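Local coordinates for thylakoid lumenal 15 kDa protein 1, chloroplastic (Arabidopsis thaliana, PDB 3N90) that is of unknown function but folds, as a pentapeptide repeat protein of the chloroplast thylakoid lumen, into a right-handed quadrilateral beta helix, at residues A[2-8]-A[18-23]; A[84-88]-A[129-133]. The protein carries 2 engineered substitutions. All coordinates share one frame; numbering follows the deposited sequence.

Contact 1. Residues A[2-8]-A[18-23]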
loop_
_atom_site.group_PDB
_atom_site.type_symbol
_atom_site.label_atom_id
_atom_site.label_comp_id
_atom_site.label_asym_id
_atom_site.label_seq_id
_atom_site.Cartn_x
_atom_site.Cartn_y
_atom_site.Cartn_z
ATOM N N PHE A 2 2.045 -6.006 17.428
ATOM C CA PHE A 2 3.040 -6.990 17.049
ATOM C C PHE A 2 4.287 -6.855 17.912
ATOM O O PHE A 2 4.903 -5.775 17.953
ATOM C CB PHE A 2 3.386 -6.921 15.558
ATOM C CG PHE A 2 4.436 -7.913 15.146
ATOM C CD1 PHE A 2 4.168 -9.285 15.150
ATOM C CD2 PHE A 2 5.711 -7.489 14.793
ATOM C CE1 PHE A 2 5.164 -10.194 14.808
ATOM C CE2 PHE A 2 6.704 -8.392 14.422
ATOM C CZ PHE A 2 6.427 -9.751 14.430
ATOM N N LYS A 3 4.641 -7.947 18.605
ATOM C CA LYS A 3 5.792 -7.975 19.535
ATOM C C LYS A 3 5.762 -6.826 20.549
ATOM O O LYS A 3 6.815 -6.260 20.886
ATOM C CB LYS A 3 7.131 -7.957 18.776
ATOM C CG LYS A 3 7.501 -9.254 18.084
ATOM C CD LYS A 3 8.921 -9.169 17.502
ATOM C CE LYS A 3 9.255 -10.375 16.613
ATOM N NZ LYS A 3 9.086 -11.710 17.287
ATOM N N GLY A 4 4.562 -6.469 21.007
ATOM C CA GLY A 4 4.380 -5.373 21.969
ATOM C C GLY A 4 4.499 -3.940 21.448
ATOM O O GLY A 4 4.299 -2.992 22.209
ATOM N N GLY A 5 4.845 -3.762 20.176
ATOM C CA GLY A 5 4.894 -2.418 19.598
ATOM C C GLY A 5 6.139 -1.882 18.894
ATOM O O GLY A 5 6.017 -1.092 17.959
ATOM N N GLY A 6 7.342 -2.238 19.320
ATOM C CA GLY A 6 8.517 -1.612 18.660
ATOM C C GLY A 6 8.698 -0.112 18.932
ATOM O O GLY A 6 7.942 0.457 19.727
ATOM N N PRO A 7 9.626 0.571 18.213
ATOM C CA PRO A 7 10.145 0.383 16.844
ATOM C C PRO A 7 10.746 -0.977 16.560
ATOM O O PRO A 7 11.192 -1.686 17.479
ATOM C CB PRO A 7 11.242 1.458 16.727
ATOM C CG PRO A 7 11.678 1.687 18.143
ATOM C CD PRO A 7 10.374 1.640 18.906
ATOM N N TYR A 8 10.740 -1.331 15.282
ATOM C CA TYR A 8 11.211 -2.620 14.844
ATOM C C TYR A 8 12.478 -2.450 14.035
ATOM O O TYR A 8 12.499 -1.704 13.029
ATOM C CB TYR A 8 10.144 -3.345 14.000
ATOM C CG TYR A 8 8.777 -3.447 14.643
ATOM C CD1 TYR A 8 8.517 -4.422 15.598
ATOM C CD2 TYR A 8 7.746 -2.576 14.294
ATOM C CE1 TYR A 8 7.270 -4.531 16.194
ATOM C CE2 TYR A 8 6.494 -2.679 14.876
ATOM C CZ TYR A 8 6.264 -3.665 15.840
ATOM O OH TYR A 8 5.024 -3.785 16.438
ATOM N N LEU A 18 5.208 -12.804 8.041
ATOM C CA LEU A 18 4.470 -11.979 8.961
ATOM C C LEU A 18 2.990 -12.016 8.619
ATOM O O LEU A 18 2.246 -11.066 8.875
ATOM C CB LEU A 18 5.002 -10.522 8.901
ATOM C CG LEU A 18 6.461 -10.350 9.328
ATOM C CD1 LEU A 18 6.886 -8.881 9.142
ATOM C CD2 LEU A 18 6.661 -10.785 10.769
ATOM N N SER A 19 2.532 -13.137 8.069
ATOM C CA SER A 19 1.111 -13.263 7.778
ATOM C C SER A 19 0.289 -13.042 9.074
ATOM O O SER A 19 0.695 -13.487 10.166
ATOM C CB SER A 19 0.761 -14.631 7.199
ATOM O OG SER A 19 1.625 -15.030 6.160
ATOM N N GLY A 20 -0.823 -12.326 8.932
ATOM C CA GLY A 20 -1.799 -12.124 9.993
ATOM C C GLY A 20 -1.297 -11.269 11.135
ATOM O O GLY A 20 -1.955 -11.210 12.179
ATOM N N LYS A 21 -0.154 -10.590 10.963
ATOM C CA LYS A 21 0.397 -9.797 12.055
ATOM C C LYS A 21 -0.246 -8.416 12.133
ATOM O O LYS A 21 -0.679 -7.845 11.103
ATOM C CB LYS A 21 1.921 -9.715 12.017
ATOM C CG LYS A 21 2.662 -11.067 12.059
ATOM C CD LYS A 21 2.153 -11.958 13.186
ATOM C CE LYS A 21 3.180 -12.980 13.637
ATOM N NZ LYS A 21 2.791 -13.458 15.016
ATOM N N ASP A 22 -0.346 -7.891 13.355
ATOM C CA ASP A 22 -1.046 -6.624 13.554
ATOM C C ASP A 22 -0.086 -5.460 13.751
ATOM O O ASP A 22 0.563 -5.327 14.781
ATOM C CB ASP A 22 -2.088 -6.735 14.693
ATOM C CG ASP A 22 -3.038 -5.542 14.748
ATOM O OD1 ASP A 22 -2.697 -4.458 14.222
ATOM O OD2 ASP A 22 -4.147 -5.687 15.329
ATOM N N PHE A 23 0.030 -4.629 12.711
ATOM C CA PHE A 23 0.843 -3.437 12.743
ATOM C C PHE A 23 -0.018 -2.152 12.747
ATOM O O PHE A 23 0.493 -1.074 12.473
ATOM C CB PHE A 23 1.744 -3.395 11.504
ATOM C CG PHE A 23 2.848 -4.429 11.495
ATOM C CD1 PHE A 23 4.037 -4.210 12.203
ATOM C CD2 PHE A 23 2.697 -5.636 10.793
ATOM C CE1 PHE A 23 5.091 -5.173 12.196
ATOM C CE2 PHE A 23 3.718 -6.599 10.798
ATOM C CZ PHE A 23 4.930 -6.352 11.486
#

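Contact 2. Residues A[84-88]-A[129-133]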
loop_
_atom_site.group_PDB
_atom_site.type_symbol
_atom_site.label_atom_id
_atom_site.label_comp_id
_atom_site.label_asym_id
_atom_site.label_seq_id
_atom_site.Cartn_x
_atom_site.Cartn_y
_atom_site.Cartn_z
ATOM N N THR A 84 -8.621 1.675 1.058
ATOM C CA THR A 84 -9.570 2.770 1.282
ATOM C C THR A 84 -8.872 3.890 2.045
ATOM O O THR A 84 -8.281 3.652 3.124
ATOM C CB THR A 84 -10.789 2.307 2.096
ATOM O OG1 THR A 84 -11.491 1.278 1.400
ATOM C CG2 THR A 84 -11.748 3.494 2.358
ATOM N N ASN A 85 -8.907 5.087 1.460
ATOM C CA ASN A 85 -8.323 6.300 2.017
ATOM C C ASN A 85 -6.802 6.292 2.232
ATOM O O ASN A 85 -6.263 7.148 2.937
ATOM C CB ASN A 85 -9.042 6.681 3.321
ATOM C CG ASN A 85 -10.450 7.206 3.077
ATOM O OD1 ASN A 85 -10.644 8.080 2.237
ATOM N ND2 ASN A 85 -11.417 6.697 3.826
ATOM N N ALA A 86 -6.109 5.344 1.611
ATOM C CA ALA A 86 -4.685 5.253 1.756
ATOM C C ALA A 86 -4.041 6.352 0.922
ATOM O O ALA A 86 -4.500 6.654 -0.208
ATOM C CB ALA A 86 -4.184 3.855 1.323
ATOM N N ASN A 87 -3.014 6.971 1.469
ATOM C CA ASN A 87 -2.277 7.984 0.724
ATOM C C ASN A 87 -1.023 7.387 0.066
ATOM O O ASN A 87 -0.030 7.065 0.735
ATOM C CB ASN A 87 -1.970 9.242 1.575
ATOM C CG ASN A 87 -1.310 10.349 0.764
ATOM O OD1 ASN A 87 -1.109 10.220 -0.446
ATOM N ND2 ASN A 87 -0.974 11.457 1.424
ATOM N N LEU A 88 -1.080 7.166 -1.257
ATOM C CA LEU A 88 0.105 6.663 -1.962
ATOM C C LEU A 88 0.904 7.729 -2.695
ATOM O O LEU A 88 1.652 7.420 -3.605
ATOM C CB LEU A 88 -0.256 5.477 -2.920
ATOM C CG LEU A 88 -0.866 4.262 -2.204
ATOM C CD1 LEU A 88 -2.385 4.372 -2.153
ATOM C CD2 LEU A 88 -0.499 2.989 -2.911
ATOM N N VAL A 129 -13.047 10.017 -2.749
ATOM C CA VAL A 129 -12.159 11.096 -2.389
ATOM C C VAL A 129 -11.440 10.655 -1.127
ATOM O O VAL A 129 -12.032 10.039 -0.241
ATOM C CB VAL A 129 -12.897 12.443 -2.081
ATOM C CG1 VAL A 129 -11.937 13.613 -2.250
ATOM C CG2 VAL A 129 -14.110 12.628 -3.000
ATOM N N ASN A 130 -10.172 10.988 -1.080
ATOM C CA ASN A 130 -9.310 10.628 0.037
ATOM C C ASN A 130 -9.693 11.407 1.298
ATOM O O ASN A 130 -9.529 12.636 1.317
ATOM C CB ASN A 130 -7.874 10.917 -0.362
ATOM C CG ASN A 130 -6.875 10.446 0.672
ATOM O OD1 ASN A 130 -6.462 11.217 1.525
ATOM N ND2 ASN A 130 -6.481 9.182 0.598
ATOM N N ALA A 131 -10.198 10.697 2.317
ATOM C CA ALA A 131 -10.634 11.306 3.606
ATOM C C ALA A 131 -9.594 12.253 4.160
ATOM O O ALA A 131 -9.920 13.116 4.982
ATOM C CB ALA A 131 -10.935 10.244 4.646
ATOM N N THR A 132 -8.346 12.060 3.729
ATOM C CA THR A 132 -7.188 12.822 4.207
ATOM C C THR A 132 -6.832 13.983 3.303
ATOM O O THR A 132 -6.658 15.098 3.783
ATOM C CB THR A 132 -5.926 11.897 4.474
ATOM O OG1 THR A 132 -6.202 11.039 5.587
ATOM C CG2 THR A 132 -4.674 12.707 4.748
ATOM N N THR A 133 -6.750 13.747 1.992
ATOM C CA THR A 133 -6.252 14.781 1.078
ATOM C C THR A 133 -7.344 15.492 0.251
ATOM O O THR A 133 -7.091 16.527 -0.345
ATOM C CB THR A 133 -5.175 14.259 0.068
ATOM O OG1 THR A 133 -5.795 13.382 -0.885
ATOM C CG2 THR A 133 -3.997 13.554 0.778
#

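Contact 1. Residues A[2-8]-A[18-23]
Three aromatic rings, Phe2, Tyr8 and Phe23, cluster where the N-terminal loop 2-8 lies against 18-23. Phe2 and Phe23 point the same way, side by side, an oblique pair with planes inclined at 47°; the closest approach is 3.5 Å, from Phe2 CD2 to Phe23 CE1. Tyr8 and Phe23 form a true T-shaped pair at 78°: the edge of Phe23 meets one face of Tyr8, with Phe23 CE1 3.9 Å from Tyr8 CE2. The other face of Tyr8 is covered by Gly6 CA.

Two aliphatic side chains also meet the Phe2 ring. Lys21, bent at chi2, runs its methylenes past the ring so that CE comes to 3.6 Å from Phe2 CE1, while Leu18 CD2 meets Phe2 CZ at 3.8 Å.

Three hydrogen bonds hold Phe2 and Tyr8, one of them across the contact, where Phe2 N donates to Asp22 O at 3.1 Å. Within the loop, Phe2 O is gripped twice, by Gly5 N at 3.0 Å and by Tyr8 OH at 2.5 Å, the latter donor tilted slightly from the carbonyl plane. With CG anti to its own N (chi1 179°), the Phe2 ring reaches Lys21 and Phe23 while that carbonyl stays within the loop.

Phe23 also meets Phe43, ring nearly parallel to ring, and Phe33 edge-to-face. The chemistry is thus mainly apolar, with one backbone bond across, and is consistent with the N-terminal loop adding Phe2 and Tyr8 to the Phe23, Phe33 and Phe43 group and probably covering that end of the beta helix.

Contact 2. Residues A[84-88]-A[129-133]
Asn85 reaches across to the backbone of Ala131, and its side chain can be followed outward atom by atom. CB lies 4.5 Å from Asn130 ND2, a loose approach. CG, anti to the carbonyl carbon (chi1 -71°), swings the amide over to the Ala131 methyl, with CG 3.5 Å from Ala131 CB. At the tip the two branches divide the work. OD1 accepts from Ala131 N at 2.7 Å, and the N-H...O angle of 170° marks a nearly straight bond, although the donor stands well above the carbonyl plane (47° out of it) and uses no lone-pair direction. ND2 merely rests near the methyl, 3.7 Å from Ala131 CB.

Asn130 shapes segment 129-133. Its OD1 accepts from Thr133 N at 2.6 Å, in the carbonyl plane and on a lone pair, so the chain turns back around the amide. The other end of that amide, ND2, donates to Gly106 O, and Asn130 is thus tied both to its own turn and to a further part of the chain.

A second contact, of van der Waals kind, lies farther along: Asn87 ND2 sits 3.7 Å from Thr133 CG2, the two side chains crossing at about a right angle. The stronger polar partners of this pair lie outside the two segments, Glu89 N for Asn87 OD1 and Asp108 for Thr133 OG1.

Thr84 and Asn85 have backbone angles close to those of the central pair of a type II turn, a common turn in pentapeptide-repeat coils. Through the Ala131 N to Asn85 OD1 bond, an Asx motif centred on Asn130 and following helix 116-125 docks onto a corner of the right-handed quadrilateral beta helix.

How the contacts relate
The two contacts follow one another along the chain: contact 1 closes before contact 2 opens. Their centres are 23 Å apart and their nearest atoms about 13 Å, so they do not touch. They share no helix: contact 1 spans the short helix 10-13, whereas contact 2 joins residues 84-88 of the repeat region to the loop between helices 116-125 and 137-140. In each, a segment near one chain terminus is laid against a coil of the beta helix, mainly through aromatic packing in contact 1 and through amide chemistry in contact 2. Together they show the two non-repetitive ends folded back onto the repeat region, each at a different place.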